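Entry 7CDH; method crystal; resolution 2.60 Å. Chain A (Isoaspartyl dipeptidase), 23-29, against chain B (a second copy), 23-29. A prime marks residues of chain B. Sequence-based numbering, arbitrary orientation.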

ATOM      1  N   PHE A  23      -2.707  16.615  51.014  1.00 47.60           N
ATOM      2  CA  PHE A  23      -2.567  15.946  49.690  1.00 50.76           C
ATOM      3  C   PHE A  23      -1.141  15.393  49.498  1.00 46.19           C
ATOM      4  O   PHE A  23      -0.185  15.918  50.093  1.00 39.44           O
ATOM      5  CB  PHE A  23      -2.980  16.923  48.583  1.00 47.62           C
ATOM      6  CG  PHE A  23      -2.195  18.209  48.582  1.00 44.59           C
ATOM      7  CD1 PHE A  23      -2.574  19.269  49.376  1.00 46.88           C
ATOM      8  CD2 PHE A  23      -1.071  18.358  47.797  1.00 47.22           C
ATOM      9  CE1 PHE A  23      -1.848  20.445  49.382  1.00 47.98           C
ATOM     10  CE2 PHE A  23      -0.338  19.535  47.801  1.00 46.25           C
ATOM     11  CZ  PHE A  23      -0.729  20.578  48.593  1.00 51.44           C
ATOM     12  N   TYR A  24      -1.033  14.304  48.735  1.00 49.78           N
ATOM     13  CA  TYR A  24       0.216  13.798  48.104  1.00 58.59           C
ATOM     14  C   TYR A  24       0.164  14.203  46.621  1.00 60.50           C
ATOM     15  O   TYR A  24       0.475  15.364  46.300  1.00 61.23           O
ATOM     16  CB  TYR A  24       0.313  12.280  48.306  1.00 64.45           C
ATOM     17  CG  TYR A  24       1.685  11.664  48.180  1.00 67.25           C
ATOM     18  CD1 TYR A  24       2.712  12.264  47.474  1.00 69.64           C
ATOM     19  CD2 TYR A  24       1.951  10.442  48.778  1.00 69.65           C
ATOM     20  CE1 TYR A  24       3.973  11.686  47.403  1.00 74.99           C
ATOM     21  CE2 TYR A  24       3.203   9.853  48.718  1.00 69.51           C
ATOM     22  CZ  TYR A  24       4.224  10.475  48.029  1.00 71.27           C
ATOM     23  OH  TYR A  24       5.459   9.887  47.998  1.00 67.86           O
ATOM     24  N   HIS A  25      -0.222  13.259  45.758  1.00 57.01           N
ATOM     25  CA  HIS A  25      -0.575  13.441  44.331  1.00 57.42           C
ATOM     26  C   HIS A  25      -2.091  13.547  44.251  1.00 52.95           C
ATOM     27  O   HIS A  25      -2.593  14.253  43.367  1.00 46.75           O
ATOM     28  CB  HIS A  25      -0.060  12.253  43.491  1.00 69.13           C
ATOM     29  CG  HIS A  25       1.435  12.154  43.418  1.00 90.01           C
ATOM     30  ND1 HIS A  25       2.164  12.614  42.324  1.00103.52           N
ATOM     31  CD2 HIS A  25       2.345  11.654  44.286  1.00 96.75           C
ATOM     32  CE1 HIS A  25       3.450  12.396  42.528  1.00103.61           C
ATOM     33  NE2 HIS A  25       3.589  11.808  43.724  1.00100.37           N
ATOM     34  N   LYS A  26      -2.782  12.855  45.161  1.00 51.13           N
ATOM     35  CA  LYS A  26      -4.246  12.961  45.338  1.00 51.28           C
ATOM     36  C   LYS A  26      -4.587  13.643  46.675  1.00 53.28           C
ATOM     37  O   LYS A  26      -3.750  13.669  47.612  1.00 50.54           O
ATOM     38  CB  LYS A  26      -4.849  11.572  45.156  1.00 56.31           C
ATOM     39  CG  LYS A  26      -4.541  10.958  43.797  1.00 58.88           C
ATOM     40  CD  LYS A  26      -5.686  10.204  43.195  1.00 59.27           C
ATOM     41  CE  LYS A  26      -5.293   9.262  42.083  1.00 63.97           C
ATOM     42  NZ  LYS A  26      -6.082   8.007  42.183  1.00 72.08           N
ATOM     43  N   VAL A  27      -5.767  14.260  46.738  1.00 53.76           N
ATOM     44  CA  VAL A  27      -6.284  14.892  47.986  1.00 47.62           C
ATOM     45  C   VAL A  27      -6.572  13.788  49.000  1.00 42.53           C
ATOM     46  O   VAL A  27      -7.385  12.870  48.685  1.00 38.12           O
ATOM     47  CB  VAL A  27      -7.553  15.724  47.746  1.00 47.30           C
ATOM     48  CG1 VAL A  27      -8.150  16.145  49.090  1.00 50.78           C
ATOM     49  CG2 VAL A  27      -7.268  16.931  46.867  1.00 44.77           C
ATOM     50  N   ILE A  28      -5.938  13.890  50.167  1.00 46.51           N
ATOM     51  CA  ILE A  28      -6.061  12.908  51.279  1.00 50.92           C
ATOM     52  C   ILE A  28      -7.253  13.271  52.179  1.00 52.97           C
ATOM     53  O   ILE A  28      -7.943  12.333  52.596  1.00 56.72           O
ATOM     54  CB  ILE A  28      -4.745  12.805  52.066  1.00 54.93           C
ATOM     55  CG1 ILE A  28      -3.689  12.037  51.266  1.00 58.15           C
ATOM     56  CG2 ILE A  28      -4.987  12.168  53.425  1.00 53.49           C
ATOM     57  CD1 ILE A  28      -2.278  12.277  51.743  1.00 59.66           C
ATOM     58  N   HIS A  29      -7.469  14.560  52.478  1.00 56.81           N
ATOM     59  CA  HIS A  29      -8.453  15.039  53.490  1.00 57.59           C
ATOM     60  C   HIS A  29      -8.746  16.537  53.336  1.00 49.23           C
ATOM     61  O   HIS A  29      -7.806  17.357  53.287  1.00 46.94           O
ATOM     62  CB  HIS A  29      -7.955  14.691  54.905  1.00 65.14           C
ATOM     63  CG  HIS A  29      -8.897  15.092  55.989  1.00 68.48           C
ATOM     64  ND1 HIS A  29     -10.100  14.427  56.199  1.00 69.58           N
ATOM     65  CD2 HIS A  29      -8.836  16.087  56.901  1.00 62.73           C
ATOM     66  CE1 HIS A  29     -10.740  14.996  57.199  1.00 64.78           C
ATOM     67  NE2 HIS A  29      -9.982  16.019  57.644  1.00 69.61           N
TER
ATOM     68  N   PHE B  23       1.999   4.322  53.508  1.00 47.60           N
ATOM     69  CA  PHE B  23       1.878   4.429  52.027  1.00 50.76           C
ATOM     70  C   PHE B  23       0.456   4.861  51.618  1.00 46.19           C
ATOM     71  O   PHE B  23      -0.509   4.604  52.357  1.00 39.44           O
ATOM     72  CB  PHE B  23       2.303   3.102  51.387  1.00 47.62           C
ATOM     73  CG  PHE B  23       1.515   1.913  51.872  1.00 44.59           C
ATOM     74  CD1 PHE B  23       1.881   1.242  53.017  1.00 46.88           C
ATOM     75  CD2 PHE B  23       0.400   1.470  51.190  1.00 47.22           C
ATOM     76  CE1 PHE B  23       1.151   0.157  53.466  1.00 47.98           C
ATOM     77  CE2 PHE B  23      -0.335   0.384  51.637  1.00 46.25           C
ATOM     78  CZ  PHE B  23       0.043  -0.272  52.775  1.00 51.44           C
ATOM     79  N   TYR B  24       0.361   5.573  50.494  1.00 49.78           N
ATOM     80  CA  TYR B  24      -0.878   5.793  49.701  1.00 58.59           C
ATOM     81  C   TYR B  24      -0.808   4.849  48.488  1.00 60.50           C
ATOM     82  O   TYR B  24      -1.118   3.653  48.635  1.00 61.23           O
ATOM     83  CB  TYR B  24      -0.974   7.271  49.301  1.00 64.45           C
ATOM     84  CG  TYR B  24      -2.343   7.788  48.929  1.00 67.25           C
ATOM     85  CD1 TYR B  24      -3.362   6.959  48.495  1.00 69.64           C
ATOM     86  CD2 TYR B  24      -2.613   9.145  49.007  1.00 69.65           C
ATOM     87  CE1 TYR B  24      -4.621   7.463  48.191  1.00 74.99           C
ATOM     88  CE2 TYR B  24      -3.863   9.663  48.708  1.00 69.51           C
ATOM     89  CZ  TYR B  24      -4.876   8.820  48.299  1.00 71.27           C
ATOM     90  OH  TYR B  24      -6.109   9.348  48.028  1.00 67.86           O
ATOM     91  N   HIS B  25      -0.409   5.388  47.334  1.00 57.01           N
ATOM     92  CA  HIS B  25      -0.037   4.672  46.091  1.00 57.42           C
ATOM     93  C   HIS B  25       1.479   4.547  46.078  1.00 52.95           C
ATOM     94  O   HIS B  25       1.991   3.557  45.541  1.00 46.75           O
ATOM     95  CB  HIS B  25      -0.538   5.443  44.852  1.00 69.13           C
ATOM     96  CG  HIS B  25      -2.032   5.503  44.727  1.00 90.01           C
ATOM     97  ND1 HIS B  25      -2.748   4.655  43.885  1.00103.52           N
ATOM     98  CD2 HIS B  25      -2.952   6.296  45.324  1.00 96.75           C
ATOM     99  CE1 HIS B  25      -4.036   4.931  43.972  1.00103.61           C
ATOM    100  NE2 HIS B  25      -4.189   5.934  44.848  1.00100.37           N
ATOM    101  N   LYS B  26       2.160   5.538  46.660  1.00 51.13           N
ATOM    102  CA  LYS B  26       3.622   5.511  46.883  1.00 51.28           C
ATOM    103  C   LYS B  26       3.943   5.398  48.384  1.00 53.28           C
ATOM    104  O   LYS B  26       3.094   5.733  49.248  1.00 50.54           O
ATOM    105  CB  LYS B  26       4.230   6.725  46.189  1.00 56.31           C
ATOM    106  CG  LYS B  26       3.942   6.768  44.694  1.00 58.88           C
ATOM    107  CD  LYS B  26       5.096   7.235  43.863  1.00 59.27           C
ATOM    108  CE  LYS B  26       4.720   7.675  42.469  1.00 63.97           C
ATOM    109  NZ  LYS B  26       5.511   8.873  42.088  1.00 72.08           N
ATOM    110  N   VAL B  27       5.120   4.857  48.695  1.00 53.76           N
ATOM    111  CA  VAL B  27       5.620   4.756  50.097  1.00 47.62           C
ATOM    112  C   VAL B  27       5.897   6.166  50.612  1.00 42.53           C
ATOM    113  O   VAL B  27       6.717   6.894  49.978  1.00 38.12           O
ATOM    114  CB  VAL B  27       6.890   3.899  50.213  1.00 47.30           C
ATOM    115  CG1 VAL B  27       7.468   4.029  51.623  1.00 50.78           C
ATOM    116  CG2 VAL B  27       6.613   2.445  49.863  1.00 44.77           C
ATOM    117  N   ILE B  28       5.248   6.519  51.719  1.00 46.51           N
ATOM    118  CA  ILE B  28       5.358   7.854  52.369  1.00 50.92           C
ATOM    119  C   ILE B  28       6.538   7.868  53.355  1.00 52.97           C
ATOM    120  O   ILE B  28       7.226   8.897  53.387  1.00 56.72           O
ATOM    121  CB  ILE B  28       4.033   8.249  53.038  1.00 54.93           C
ATOM    122  CG1 ILE B  28       2.989   8.647  51.991  1.00 58.15           C
ATOM    123  CG2 ILE B  28       4.259   9.360  54.050  1.00 53.49           C
ATOM    124  CD1 ILE B  28       1.572   8.605  52.504  1.00 59.66           C
ATOM    125  N   HIS B  29       6.747   6.795  54.130  1.00 56.81           N
ATOM    126  CA  HIS B  29       7.716   6.745  55.261  1.00 57.59           C
ATOM    127  C   HIS B  29       8.008   5.304  55.699  1.00 49.23           C
ATOM    128  O   HIS B  29       7.066   4.526  55.958  1.00 46.94           O
ATOM    129  CB  HIS B  29       7.200   7.610  56.426  1.00 65.14           C
ATOM    130  CG  HIS B  29       8.127   7.660  57.593  1.00 68.48           C
ATOM    131  ND1 HIS B  29       9.330   8.358  57.547  1.00 69.58           N
ATOM    132  CD2 HIS B  29       8.052   7.093  58.818  1.00 62.73           C
ATOM    133  CE1 HIS B  29       9.955   8.219  58.696  1.00 64.78           C
ATOM    134  NE2 HIS B  29       9.189   7.445  59.491  1.00 69.61           N
TER

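The two copies of residues 23-29 meet across an exact two-fold axis, so each contact made by one chain is repeated by the other. The backbones come closest around the turn, where CA of Tyr24 lies 8.2 Å from CA of Tyr24′ and CA of His25 lies 9.0 Å from CA of His25′. At this separation the main chains do not touch, and the space between them is filled by side chains. No hydrogen bond crosses the contact, which buries 420 Å² in total and rests on fit of shape.

Each stretch is folded back on itself. The amide N of Tyr24 donates a hydrogen bond to O of Lys26, 3.0 Å away in the same chain, and this short link closes a tight bend that presents Tyr24, His25 and Lys26 with their CA-to-CB bonds toward the partner. Phe23 and Val27 point away, and His29 lies out of reach.

The principal bump is Tyr24. Its side chain, with chi1 in the t well, leads away from its symmetry mate into a hollow lined by Lys26′, Val27′ and Ile28′. Inside the hollow, CE2 of Tyr24 packs 3.5 Å from CG1 of Ile28′, a close apolar contact between aromatic carbon and an aliphatic branch. Ile28′ directs its CA-to-CB bond sideways, yet its CG1 still forms part of the wall against which the ring rests. Farther out, OH of Tyr24 sits 3.8 Å from CB of Lys26′ and also 3.8 Å from O of Val27′; the latter separation is too long for a hydrogen bond, so the hydroxyl is accommodated in the hollow without being bonded to that carbonyl.

Tyr24′ enters the equivalent hollow of chain A, and the two side chains, close at their bases near the axis, diverge toward their hydroxyl ends. Here CB of Tyr24 approaches CD2 of Tyr24′ to 4.3 Å, so the root of one side chain abuts the ring of the other. The neighbouring groups approach each ring obliquely, and the result is a pair of knobs set back to back, each starting beside the other's base and seated in the opposite chain's hollow.

A looser pairing flanks this apolar centre. The long side chain of Lys26′ extends to His25, placing NZ of Lys26′ 3.9 Å from NE2 of His25, and the two-fold repeats the approach between Lys26 and His25′. The polar ends are neighbours but do not hydrogen bond. Both residues remain partly exposed, whereas Tyr24 and Ile28 are buried, so these lysine-histidine pairs border a contact whose closest packing is that of tyrosine against isoleucine.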